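Local coordinates for protein Rab GDP-dissociation inhibitor (Saccharomyces cerevisiae, PDB 2BCG) that regulates the GDP/GTP exchange of SEC4 by inhibiting release of its GDP, and extracts GDP-bound YPT7 from vacuolar membranes, at residues A[146-150]-A[185-191]; A[156-162]-A[213-219]. All coordinates share one frame; numbering follows the deposited sequence.

Overall arrangement
Contacts 1 and 2 lie about 17 Å apart between centres and share helix 144-159, which is gripped near its start by 185-191 and at its end by 213-219. Along the chain the segments alternate; the second partners are the loop leading into helix 189-199 together with its first turn, and helix 212-229. The two contacts touch directly where Phe185 CZ of contact 1 packs on Trp156 CB of contact 2 at 3.5 Å. Both also border a bound geranylgeranyl group: Lys147, Arg148 and Met150 from contact 1 and Ile157 and Ser158 from contact 2 belong to its pocket, so the two contacts flank the same helix along the lipid.

Contact 1: residues A[146-150]-A[185-191]; sequences EKRRM and FGLGNST. With GER (geran-8-yl geran), chain D.
Polar bonds centre on the carboxylate of Glu146, which meets the turn before helix 189-199. Glu146 OE2 accepts two hydrogen bonds across the contact, from Gly188 N at 2.8 Å on the syn lone pair and from Thr191 OG1 at 2.7 Å on the anti one. The chain reaches there because CG stands anti to the backbone N (chi1 -165°) and the chain then bends at chi2 (66°). A water that donates to OE2 accepts from Thr191 N and also bonds Ser190 OG. The other oxygen, Glu146 OE1, takes both NE and NH2 of Arg149, one turn on in the same helix, in a side-on salt bridge with NH2 at 2.7 Å. Gly188 is the N-cap residue of helix 189-199, so the carboxylate sits at that helix's amino end, where the dipole would probably favour its negative charge. Just upstream, Gly186 closes helix 178-184 in a Schellman motif with positive phi. A glutamine at Glu146 would probably leave the Arg149 guanidinium without its charged mate and could turn an amide NH2 toward one of the donors that Glu146 now accepts from. In the apolar part, Leu187 CD2 rests 3.7 Å from Arg149 CB and Met150 SD approaches Thr191 CG2. Arg149 CD makes a close C...O contact with Gly186 O at 3.2 Å. Met150 CG lies 3.6 Å from C14 of the geranylgeranyl group, whose C19 meets Lys147 CB at 3.4 Å.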
loop_
_atom_site.group_PDB
_atom_site.type_symbol
_atom_site.label_atom_id
_atom_site.label_comp_id
_atom_site.label_asym_id
_atom_site.label_seq_id
_atom_site.Cartn_x
_atom_site.Cartn_y
_atom_site.Cartn_z
ATOM N N GLU A 146 10.865 1.956 39.896
ATOM C CA GLU A 146 9.902 2.452 38.925
ATOM C C GLU A 146 9.479 1.349 37.948
ATOM O O GLU A 146 8.314 1.289 37.534
ATOM C CB GLU A 146 10.439 3.697 38.212
ATOM C CG GLU A 146 9.384 4.487 37.442
ATOM C CD GLU A 146 8.283 5.166 38.287
ATOM O OE1 GLU A 146 8.304 5.144 39.534
ATOM O OE2 GLU A 146 7.384 5.773 37.667
ATOM N N LYS A 147 10.408 0.454 37.621
ATOM C CA LYS A 147 10.090 -0.676 36.760
ATOM C C LYS A 147 9.103 -1.617 37.417
ATOM O O LYS A 147 8.200 -2.101 36.748
ATOM C CB LYS A 147 11.342 -1.439 36.381
ATOM C CG LYS A 147 12.067 -0.855 35.238
ATOM C CD LYS A 147 13.182 -1.794 34.829
ATOM C CE LYS A 147 14.036 -1.111 33.768
ATOM N NZ LYS A 147 15.216 -1.910 33.386
ATOM N N ARG A 148 9.259 -1.856 38.728
ATOM C CA ARG A 148 8.310 -2.668 39.477
ATOM C C ARG A 148 6.882 -2.092 39.441
ATOM O O ARG A 148 5.906 -2.849 39.295
ATOM C CB ARG A 148 8.797 -2.882 40.920
ATOM C CG ARG A 148 10.053 -3.746 41.006
ATOM C CD ARG A 148 10.487 -4.036 42.445
ATOM N NE ARG A 148 11.791 -4.700 42.450
ATOM C CZ ARG A 148 12.486 -5.018 43.536
ATOM N NH1 ARG A 148 12.019 -4.741 44.752
ATOM N NH2 ARG A 148 13.660 -5.623 43.393
ATOM N N ARG A 149 6.769 -0.765 39.557
ATOM C CA ARG A 149 5.469 -0.100 39.478
ATOM C C ARG A 149 4.916 -0.185 38.042
ATOM O O ARG A 149 3.724 -0.402 37.844
ATOM C CB ARG A 149 5.555 1.361 39.928
ATOM C CG ARG A 149 5.739 1.556 41.448
ATOM C CD ARG A 149 5.763 3.019 41.824
ATOM N NE ARG A 149 7.032 3.684 41.514
ATOM C CZ ARG A 149 8.068 3.764 42.350
ATOM N NH1 ARG A 149 7.992 3.227 43.567
ATOM N NH2 ARG A 149 9.187 4.382 41.978
ATOM N N MET A 150 5.800 -0.017 37.056
ATOM C CA MET A 150 5.464 -0.198 35.636
ATOM C C MET A 150 4.886 -1.586 35.350
ATOM O O MET A 150 3.898 -1.725 34.619
ATOM C CB MET A 150 6.732 0.013 34.807
ATOM C CG MET A 150 6.596 -0.266 33.324
ATOM S SD MET A 150 5.473 0.908 32.594
ATOM C CE MET A 150 5.481 0.346 30.885
ATOM N N PHE A 185 -1.298 3.214 40.272
ATOM C CA PHE A 185 -0.057 2.457 40.230
ATOM C C PHE A 185 1.178 3.239 40.659
ATOM O O PHE A 185 2.282 2.713 40.592
ATOM C CB PHE A 185 0.116 1.884 38.822
ATOM C CG PHE A 185 -0.973 0.936 38.457
ATOM C CD1 PHE A 185 -2.030 1.362 37.673
ATOM C CD2 PHE A 185 -0.984 -0.359 38.966
ATOM C CE1 PHE A 185 -3.061 0.483 37.350
ATOM C CE2 PHE A 185 -2.018 -1.247 38.650
ATOM C CZ PHE A 185 -3.051 -0.817 37.850
ATOM N N GLY A 186 0.992 4.486 41.077
ATOM C CA GLY A 186 2.074 5.316 41.615
ATOM C C GLY A 186 3.176 5.672 40.635
ATOM O O GLY A 186 4.340 5.768 41.009
ATOM N N LEU A 187 2.812 5.856 39.364
ATOM C CA LEU A 187 3.825 6.117 38.320
ATOM C C LEU A 187 4.235 7.592 38.256
ATOM O O LEU A 187 3.375 8.466 38.248
ATOM C CB LEU A 187 3.300 5.647 36.957
ATOM C CG LEU A 187 2.742 4.224 36.919
ATOM C CD1 LEU A 187 2.159 3.908 35.532
ATOM C CD2 LEU A 187 3.807 3.246 37.290
ATOM N N GLY A 188 5.544 7.862 38.191
ATOM C CA GLY A 188 6.056 9.233 38.083
ATOM C C GLY A 188 5.989 9.834 36.689
ATOM O O GLY A 188 5.669 9.132 35.734
ATOM N N ASN A 189 6.301 11.123 36.559
ATOM C CA ASN A 189 6.098 11.846 35.294
ATOM C C ASN A 189 6.897 11.298 34.116
ATOM O O ASN A 189 6.385 11.288 32.999
ATOM C CB ASN A 189 6.344 13.351 35.453
ATOM C CG ASN A 189 5.280 14.030 36.306
ATOM O OD1 ASN A 189 4.115 14.165 35.900
ATOM N ND2 ASN A 189 5.676 14.461 37.500
ATOM N N SER A 190 8.128 10.838 34.352
ATOM C CA SER A 190 8.922 10.276 33.242
ATOM C C SER A 190 8.301 8.963 32.730
ATOM O O SER A 190 8.269 8.723 31.518
ATOM C CB SER A 190 10.410 10.129 33.587
ATOM O OG SER A 190 10.601 9.346 34.737
ATOM N N THR A 191 7.759 8.156 33.640
ATOM C CA THR A 191 7.084 6.896 33.266
ATOM C C THR A 191 5.783 7.177 32.534
ATOM O O THR A 191 5.462 6.518 31.525
ATOM C CB THR A 191 6.848 6.000 34.496
ATOM O OG1 THR A 191 8.111 5.644 35.052
ATOM C CG2 THR A 191 6.128 4.731 34.153
HETATM C C1 GER D . -0.387 -8.521 26.244
HETATM C C2 GER D . 0.953 -8.075 26.881
HETATM C C3 GER D . 1.090 -7.053 27.836
HETATM C C4 GER D . -0.106 -6.244 28.362
HETATM C C5 GER D . 2.495 -6.716 28.360
HETATM C C6 GER D . 2.754 -7.219 29.787
HETATM C C7 GER D . 4.111 -7.132 30.115
HETATM C C8 GER D . 4.718 -7.131 31.377
HETATM C C9 GER D . 3.883 -7.250 32.664
HETATM C C10 GER D . 6.254 -7.037 31.470
HETATM C C11 GER D . 6.767 -5.653 31.907
HETATM C C12 GER D . 8.100 -5.732 32.313
HETATM C C13 GER D . 8.939 -4.731 32.808
HETATM C C14 GER D . 8.475 -3.286 32.979
HETATM C C15 GER D . 10.375 -5.088 33.187
HETATM C C16 GER D . 10.472 -5.433 34.665
HETATM C C17 GER D . 11.797 -5.488 35.071
HETATM C C18 GER D . 12.287 -5.166 36.333
HETATM C C19 GER D . 11.326 -4.696 37.444
HETATM C C20 GER D . 13.800 -5.291 36.604
HETATM O O HOH W 1 8.707 8.519 36.534
#

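Contact 2: residues A[156-162]-A[213-219]. With GER (geran-8-yl geran), chain D.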
loop_
_atom_site.group_PDB
_atom_site.type_symbol
_atom_site.label_atom_id
_atom_site.label_comp_id
_atom_site.label_asym_id
_atom_site.label_seq_id
_atom_site.Cartn_x
_atom_site.Cartn_y
_atom_site.Cartn_z
ATOM N N TRP A 156 -1.954 -5.331 34.940
ATOM C CA TRP A 156 -3.356 -4.936 34.969
ATOM C C TRP A 156 -3.918 -4.794 33.547
ATOM O O TRP A 156 -5.033 -5.265 33.276
ATOM C CB TRP A 156 -3.529 -3.661 35.795
ATOM C CG TRP A 156 -4.855 -2.991 35.652
ATOM C CD1 TRP A 156 -6.031 -3.356 36.248
ATOM C CD2 TRP A 156 -5.138 -1.812 34.895
ATOM N NE1 TRP A 156 -7.032 -2.487 35.893
ATOM C CE2 TRP A 156 -6.513 -1.525 35.065
ATOM C CE3 TRP A 156 -4.367 -0.969 34.082
ATOM C CZ2 TRP A 156 -7.133 -0.437 34.447
ATOM C CZ3 TRP A 156 -4.984 0.114 33.463
ATOM C CH2 TRP A 156 -6.357 0.370 33.649
ATOM N N ILE A 157 -3.147 -4.171 32.647
ATOM C CA ILE A 157 -3.484 -4.103 31.212
ATOM C C ILE A 157 -3.799 -5.507 30.668
ATOM O O ILE A 157 -4.801 -5.697 29.980
ATOM C CB ILE A 157 -2.338 -3.465 30.336
ATOM C CG1 ILE A 157 -2.049 -2.003 30.722
ATOM C CG2 ILE A 157 -2.649 -3.596 28.817
ATOM C CD1 ILE A 157 -2.976 -0.958 30.129
ATOM N N SER A 158 -2.942 -6.473 30.988
ATOM C CA SER A 158 -3.088 -7.844 30.495
ATOM C C SER A 158 -4.277 -8.596 31.121
ATOM O O SER A 158 -4.930 -9.400 30.447
ATOM C CB SER A 158 -1.794 -8.626 30.727
ATOM O OG SER A 158 -1.797 -9.836 29.982
ATOM N N SER A 159 -4.555 -8.313 32.394
ATOM C CA SER A 159 -5.553 -9.053 33.177
ATOM C C SER A 159 -6.946 -8.460 33.161
ATOM O O SER A 159 -7.900 -9.084 33.645
ATOM C CB SER A 159 -5.096 -9.177 34.626
ATOM O OG SER A 159 -4.032 -10.098 34.709
ATOM N N TYR A 160 -7.070 -7.251 32.636
ATOM C CA TYR A 160 -8.353 -6.580 32.633
ATOM C C TYR A 160 -9.300 -7.259 31.644
ATOM O O TYR A 160 -8.996 -7.390 30.453
ATOM C CB TYR A 160 -8.179 -5.094 32.327
ATOM C CG TYR A 160 -9.464 -4.298 32.260
ATOM C CD1 TYR A 160 -9.853 -3.479 33.316
ATOM C CD2 TYR A 160 -10.278 -4.349 31.127
ATOM C CE1 TYR A 160 -11.027 -2.735 33.251
ATOM C CE2 TYR A 160 -11.451 -3.622 31.054
ATOM C CZ TYR A 160 -11.821 -2.819 32.118
ATOM O OH TYR A 160 -12.983 -2.091 32.031
ATOM N N LYS A 161 -10.438 -7.705 32.163
ATOM C CA LYS A 161 -11.525 -8.210 31.337
ATOM C C LYS A 161 -12.696 -7.284 31.563
ATOM O O LYS A 161 -13.101 -7.061 32.710
ATOM C CB LYS A 161 -11.882 -9.653 31.716
ATOM C CG LYS A 161 -10.784 -10.696 31.435
ATOM C CD LYS A 161 -10.645 -11.048 29.935
ATOM C CE LYS A 161 -9.543 -10.235 29.219
ATOM N NZ LYS A 161 -8.175 -10.380 29.834
ATOM N N GLU A 162 -13.209 -6.713 30.475
ATOM C CA GLU A 162 -14.343 -5.796 30.547
ATOM C C GLU A 162 -15.496 -6.449 31.295
ATOM O O GLU A 162 -16.054 -5.875 32.238
ATOM C CB GLU A 162 -14.789 -5.391 29.142
ATOM C CG GLU A 162 -15.863 -4.325 29.129
ATOM C CD GLU A 162 -15.475 -3.101 29.936
ATOM O OE1 GLU A 162 -14.325 -2.628 29.801
ATOM O OE2 GLU A 162 -16.323 -2.614 30.708
ATOM N N ARG A 213 -10.103 4.902 28.773
ATOM C CA ARG A 213 -10.420 3.836 27.813
ATOM C C ARG A 213 -9.561 3.829 26.521
ATOM O O ARG A 213 -8.954 2.792 26.216
ATOM C CB ARG A 213 -11.933 3.841 27.482
ATOM C CG ARG A 213 -12.345 2.973 26.278
ATOM C CD ARG A 213 -12.913 1.619 26.690
ATOM N NE ARG A 213 -14.065 1.704 27.591
ATOM C CZ ARG A 213 -14.453 0.695 28.363
ATOM N NH1 ARG A 213 -13.800 -0.459 28.304
ATOM N NH2 ARG A 213 -15.489 0.824 29.179
ATOM N N PRO A 214 -9.545 4.953 25.751
ATOM C CA PRO A 214 -8.739 5.028 24.503
ATOM C C PRO A 214 -7.253 4.790 24.730
ATOM O O PRO A 214 -6.631 4.106 23.936
ATOM C CB PRO A 214 -8.953 6.453 23.994
ATOM C CG PRO A 214 -9.638 7.179 25.099
ATOM C CD PRO A 214 -10.305 6.191 25.980
ATOM N N SER A 215 -6.696 5.368 25.793
ATOM C CA SER A 215 -5.305 5.075 26.173
ATOM C C SER A 215 -5.096 3.596 26.513
ATOM O O SER A 215 -4.106 2.999 26.084
ATOM C CB SER A 215 -4.843 5.965 27.346
ATOM O OG SER A 215 -4.887 7.337 27.009
ATOM N N PHE A 216 -6.016 3.005 27.285
ATOM C CA PHE A 216 -5.947 1.592 27.639
ATOM C C PHE A 216 -5.902 0.730 26.374
ATOM O O PHE A 216 -5.061 -0.171 26.240
ATOM C CB PHE A 216 -7.171 1.191 28.496
ATOM C CG PHE A 216 -7.154 -0.251 28.939
ATOM C CD1 PHE A 216 -7.688 -1.256 28.126
ATOM C CD2 PHE A 216 -6.604 -0.609 30.174
ATOM C CE1 PHE A 216 -7.655 -2.593 28.537
ATOM C CE2 PHE A 216 -6.573 -1.947 30.587
ATOM C CZ PHE A 216 -7.095 -2.932 29.768
ATOM N N GLU A 217 -6.847 0.990 25.470
ATOM C CA GLU A 217 -6.887 0.256 24.200
ATOM C C GLU A 217 -5.627 0.446 23.340
ATOM O O GLU A 217 -5.147 -0.529 22.760
ATOM C CB GLU A 217 -8.192 0.500 23.415
ATOM C CG GLU A 217 -8.425 1.908 22.849
ATOM C CD GLU A 217 -9.886 2.180 22.399
ATOM O OE1 GLU A 217 -10.732 1.263 22.456
ATOM O OE2 GLU A 217 -10.185 3.321 21.960
ATOM N N ARG A 218 -5.094 1.672 23.258
ATOM C CA ARG A 218 -3.844 1.922 22.500
ATOM C C ARG A 218 -2.651 1.171 23.105
ATOM O O ARG A 218 -1.845 0.602 22.373
ATOM C CB ARG A 218 -3.515 3.415 22.388
ATOM C CG ARG A 218 -4.415 4.285 21.489
ATOM C CD ARG A 218 -3.920 5.713 21.645
ATOM N NE ARG A 218 -4.494 6.687 20.730
ATOM C CZ ARG A 218 -3.802 7.547 19.983
ATOM N NH1 ARG A 218 -2.468 7.587 20.032
ATOM N NH2 ARG A 218 -4.452 8.391 19.187
ATOM N N ILE A 219 -2.530 1.170 24.436
ATOM C CA ILE A 219 -1.463 0.456 25.106
ATOM C C ILE A 219 -1.599 -1.053 24.916
ATOM O O ILE A 219 -0.628 -1.745 24.620
ATOM C CB ILE A 219 -1.426 0.826 26.618
ATOM C CG1 ILE A 219 -1.128 2.325 26.774
ATOM C CG2 ILE A 219 -0.407 -0.056 27.362
ATOM C CD1 ILE A 219 -1.538 2.879 28.136
HETATM C C1 GER D . -0.387 -8.521 26.244
HETATM C C2 GER D . 0.953 -8.075 26.881
HETATM C C3 GER D . 1.090 -7.053 27.836
HETATM C C4 GER D . -0.106 -6.244 28.362
HETATM C C5 GER D . 2.495 -6.716 28.360
HETATM C C6 GER D . 2.754 -7.219 29.787
HETATM C C7 GER D . 4.111 -7.132 30.115
HETATM C C8 GER D . 4.718 -7.131 31.377
HETATM C C9 GER D . 3.883 -7.250 32.664
HETATM C C10 GER D . 6.254 -7.037 31.470
HETATM C C11 GER D . 6.767 -5.653 31.907
HETATM C C12 GER D . 8.100 -5.732 32.313
HETATM C C13 GER D . 8.939 -4.731 32.808
HETATM C C14 GER D . 8.475 -3.286 32.979
HETATM C C15 GER D . 10.375 -5.088 33.187
HETATM C C16 GER D . 10.472 -5.433 34.665
HETATM C C17 GER D . 11.797 -5.488 35.071
HETATM C C18 GER D . 12.287 -5.166 36.333
HETATM C C19 GER D . 11.326 -4.696 37.444
HETATM C C20 GER D . 13.800 -5.291 36.604
#
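An aromatic cluster of Trp156, Tyr160 and Phe216 joins the C-terminal end of helix 144-159 to helix 212-229 in the helical region that holds the geranylgeranyl group. Phe216 is its central piece: with CG anti to the backbone N (chi1 -178°), its ring reaches across to the other helix. There it presents its edge to one face of the Trp156 six-membered ring, an edge-to-face pair with planes at 77° and Phe216 CD2 3.6 Å from Trp156 CH2. At the far end of the ring, Phe216 CZ touches Tyr160 CB at 3.5 Å, the two rings being obliquely inclined. Ile157 CD1 lies alongside the ring, 3.6 Å from Phe216 CD2, and extends the apolar contact to Ile219 CG2 at 3.9 Å. From the same Ile157, CG2 points to C4 of the lipid at 3.7 Å, so one side chain bridges the lipid and the cluster. Beyond Tyr160 the contact turns polar. Arg213 NH1 donates a nearly straight hydrogen bond (2.7 Å, 171°) to Glu162 OE1, part of a salt bridge, and the Tyr160 hydroxyl reaches the same oxygen from the opposite face of the carboxylate plane. Arg213 NH2 makes a further salt bridge, to Asp174, its strongest polar partner. Around this interface, the loop residues Leu171 and Leu173 pack on Trp156, His168 stacks on Tyr160, and helix 178-184 lies against Trp156, through Val181, and Ile219, through Met178.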